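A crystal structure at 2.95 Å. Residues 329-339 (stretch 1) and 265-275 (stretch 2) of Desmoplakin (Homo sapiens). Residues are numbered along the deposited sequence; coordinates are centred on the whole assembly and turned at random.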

# COMPACT_ATOMS: atom_id res chain seq x y z
N PRO A 329 11.49 -1.99 12.58
CA PRO A 329 11.81 -2.01 11.15
C PRO A 329 10.86 -1.15 10.32
O PRO A 329 9.64 -1.28 10.44
CB PRO A 329 11.66 -3.49 10.79
CG PRO A 329 11.96 -4.21 12.05
CD PRO A 329 11.37 -3.35 13.13
N SER A 330 11.44 -0.28 9.50
CA SER A 330 10.69 0.62 8.64
C SER A 330 9.63 -0.09 7.80
O SER A 330 8.52 0.42 7.64
CB SER A 330 11.65 1.40 7.74
OG SER A 330 11.20 1.44 6.39
N VAL A 331 9.96 -1.26 7.27
CA VAL A 331 9.03 -2.00 6.42
C VAL A 331 7.64 -2.08 7.02
O VAL A 331 6.64 -1.92 6.32
CB VAL A 331 9.48 -3.45 6.20
CG1 VAL A 331 9.07 -3.91 4.81
CG2 VAL A 331 10.97 -3.59 6.41
N GLY A 332 7.58 -2.36 8.32
CA GLY A 332 6.33 -2.58 9.01
C GLY A 332 5.65 -1.32 9.51
O GLY A 332 4.75 -1.38 10.34
N LEU A 333 6.09 -0.16 9.01
CA LEU A 333 5.48 1.11 9.40
C LEU A 333 5.09 1.94 8.19
O LEU A 333 5.91 2.18 7.30
CB LEU A 333 6.44 1.91 10.28
CG LEU A 333 6.78 1.39 11.67
CD1 LEU A 333 8.00 2.11 12.21
CD2 LEU A 333 5.59 1.54 12.61
N ILE A 334 3.84 2.39 8.16
CA ILE A 334 3.38 3.27 7.09
C ILE A 334 3.06 4.64 7.67
O ILE A 334 2.99 4.80 8.89
CB ILE A 334 2.13 2.68 6.39
CG1 ILE A 334 1.96 3.29 5.00
CG2 ILE A 334 0.89 2.86 7.25
CD1 ILE A 334 1.14 2.43 4.07
N ILE A 335 2.87 5.63 6.81
CA ILE A 335 2.53 6.98 7.25
C ILE A 335 1.16 7.38 6.72
O ILE A 335 1.06 7.96 5.64
CB ILE A 335 3.59 8.01 6.81
CG1 ILE A 335 5.00 7.46 7.02
CG2 ILE A 335 3.40 9.33 7.56
CD1 ILE A 335 6.11 8.44 6.69
N PRO A 336 0.11 7.08 7.47
CA PRO A 336 -1.27 7.24 7.00
C PRO A 336 -1.64 8.70 6.75
O PRO A 336 -0.97 9.60 7.27
CB PRO A 336 -2.09 6.67 8.16
CG PRO A 336 -1.25 6.94 9.35
CD PRO A 336 0.15 6.71 8.90
N PRO A 337 -2.70 8.93 5.96
CA PRO A 337 -3.24 10.27 5.72
C PRO A 337 -3.67 10.92 7.02
O PRO A 337 -3.69 10.24 8.05
CB PRO A 337 -4.45 10.00 4.81
CG PRO A 337 -4.75 8.57 4.97
CD PRO A 337 -3.44 7.91 5.21
N PRO A 338 -4.01 12.22 6.99
CA PRO A 338 -4.10 13.04 5.78
C PRO A 338 -2.74 13.54 5.28
O PRO A 338 -1.91 14.00 6.07
CB PRO A 338 -4.96 14.22 6.23
CG PRO A 338 -4.60 14.38 7.66
CD PRO A 338 -4.37 12.99 8.20
N ASN A 339 -2.53 13.45 3.97
CA ASN A 339 -1.34 14.01 3.34
C ASN A 339 -1.62 15.43 2.87
O ASN A 339 -2.35 15.63 1.90
CB ASN A 339 -0.88 13.13 2.18
CG ASN A 339 0.21 13.78 1.35
OD1 ASN A 339 0.69 14.87 1.67
ND2 ASN A 339 0.61 13.12 0.27
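Stretch 2, residues 265-275: SKKIVQLKPRN

Stretch 2 is extended only from Ile268 to Gln270, between a turn at Ser265 to Lys267 and a 3-10 segment at Lys272 to Arg274, and it runs in the opposite direction to stretch 1: Lys266 comes beside Pro338, Val269 beside Pro337, Gln270 beside Ile335, and Arg274 reaches the Ser330–Leu333 segment. The extended course breaks at Leu271, just before the 3-10 segment. The two stretches together bury 687 Å², and Ile335, Gln270 and Arg274 have the largest covered areas.

Ile335, with 112 Å² covered, leads the contact. Its side chain points toward stretch 2, placing Ile335 CD1 3.4 Å from Pro273 CB and Ile335 CG2 3.6 Å from Gln270 CB, while Ile335 O accepts a hydrogen bond from Gln270 N at 2.9 Å. Gln270 thus fixes the middle of the contact, its CA 5.2 Å from the CA of Ile335. Its side chain points toward stretch 1, with Gln270 CG 3.7 Å from Asn339 CB, while Gln270 NE2 makes a weak hydrogen bond to Pro338 O at 3.1 Å.

Arg274 leaves the backbone sideways, but the end of its side chain comes nearer and brings the guanidinium to a cluster of acceptors. Arg274 NH1 donates to Leu333 O at 2.8 Å, and Arg274 NH2 to Ser330 O at 3.1 Å, with a longer bond from Arg274 NH2 to Leu333 O at 3.2 Å. Both carbonyls lie at the edge of the guanidinium, near its plane, where its N-H groups can reach them.

Val269 CG2 packs 3.7 Å from Ile334 CG1 and approaches Ile335 O to 3.0 Å. Beyond it, the Pro337 ring rests against backbone carbonyls, its CB 3.4 Å from Ile268 O and 3.5 Å from Lys266 O. After the cis peptide bond preceding Pro338, Asn339 turns its side chain toward stretch 2, and Asn339 ND2 bonds weakly to Val269 O at 3.4 Å.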

# COMPACT_ATOMS: atom_id res chain seq x y z
N SER A 265 -7.85 12.05 -2.32
CA SER A 265 -6.87 12.82 -1.56
C SER A 265 -6.94 12.50 -0.07
O SER A 265 -5.91 12.43 0.61
CB SER A 265 -7.05 14.32 -1.79
OG SER A 265 -8.30 14.77 -1.30
N LYS A 266 -8.16 12.31 0.43
CA LYS A 266 -8.37 12.02 1.85
C LYS A 266 -7.79 10.66 2.24
O LYS A 266 -7.68 10.35 3.43
CB LYS A 266 -9.87 12.07 2.18
CG LYS A 266 -10.47 13.46 2.15
CD LYS A 266 -11.97 13.43 2.45
CE LYS A 266 -12.53 14.83 2.67
NZ LYS A 266 -12.19 15.76 1.55
N LYS A 267 -7.41 9.87 1.25
CA LYS A 267 -6.91 8.52 1.49
C LYS A 267 -5.45 8.34 1.09
O LYS A 267 -4.84 7.31 1.37
CB LYS A 267 -7.78 7.49 0.78
CG LYS A 267 -9.21 7.43 1.29
CD LYS A 267 -9.95 6.26 0.67
CE LYS A 267 -9.81 6.27 -0.85
NZ LYS A 267 -10.55 5.14 -1.48
N ILE A 268 -4.88 9.34 0.42
CA ILE A 268 -3.50 9.25 -0.04
C ILE A 268 -2.51 9.27 1.11
O ILE A 268 -2.54 10.15 1.96
CB ILE A 268 -3.16 10.35 -1.05
CG1 ILE A 268 -4.02 10.21 -2.30
CG2 ILE A 268 -1.69 10.29 -1.41
CD1 ILE A 268 -3.89 8.86 -2.98
N VAL A 269 -1.62 8.29 1.10
CA VAL A 269 -0.65 8.09 2.17
C VAL A 269 0.50 9.10 2.06
O VAL A 269 0.55 9.88 1.12
CB VAL A 269 -0.10 6.65 2.11
CG1 VAL A 269 1.13 6.58 1.22
CG2 VAL A 269 0.18 6.12 3.50
N GLN A 270 1.42 9.08 3.03
CA GLN A 270 2.58 9.97 3.00
C GLN A 270 3.88 9.21 2.75
O GLN A 270 4.17 8.22 3.42
CB GLN A 270 2.70 10.75 4.30
CG GLN A 270 1.64 11.81 4.48
CD GLN A 270 2.04 12.87 5.49
OE1 GLN A 270 3.16 13.37 5.46
NE2 GLN A 270 1.12 13.21 6.38
N LEU A 271 4.67 9.69 1.79
CA LEU A 271 5.91 9.02 1.41
C LEU A 271 7.17 9.82 1.73
O LEU A 271 8.18 9.24 2.13
CB LEU A 271 5.88 8.67 -0.08
CG LEU A 271 5.41 7.26 -0.46
CD1 LEU A 271 4.23 6.83 0.39
CD2 LEU A 271 5.06 7.19 -1.94
N LYS A 272 7.13 11.13 1.55
CA LYS A 272 8.34 11.94 1.73
C LYS A 272 9.00 11.74 3.10
O LYS A 272 10.23 11.65 3.18
CB LYS A 272 8.06 13.42 1.48
CG LYS A 272 7.73 13.73 0.04
CD LYS A 272 7.57 15.22 -0.18
CE LYS A 272 7.19 15.52 -1.62
NZ LYS A 272 8.24 15.06 -2.57
N PRO A 273 8.20 11.67 4.17
CA PRO A 273 8.79 11.51 5.51
C PRO A 273 9.58 10.22 5.68
O PRO A 273 10.30 10.07 6.66
CB PRO A 273 7.56 11.52 6.42
CG PRO A 273 6.54 12.30 5.67
CD PRO A 273 6.75 11.92 4.23
N ARG A 274 9.47 9.30 4.73
CA ARG A 274 10.22 8.05 4.81
C ARG A 274 11.71 8.30 4.61
O ARG A 274 12.54 7.51 5.05
CB ARG A 274 9.71 7.03 3.79
CG ARG A 274 8.25 6.70 3.95
CD ARG A 274 7.89 5.44 3.19
NE ARG A 274 8.45 4.25 3.83
CZ ARG A 274 7.89 3.61 4.84
NH1 ARG A 274 6.74 4.04 5.35
NH2 ARG A 274 8.47 2.54 5.35
N ASN A 275 12.03 9.41 3.94
CA ASN A 275 13.42 9.81 3.72
C ASN A 275 14.03 10.47 4.95
O ASN A 275 13.39 11.30 5.59
CB ASN A 275 13.53 10.75 2.53
CG ASN A 275 13.26 10.05 1.21
OD1 ASN A 275 13.69 8.91 1.00
ND2 ASN A 275 12.55 10.73 0.31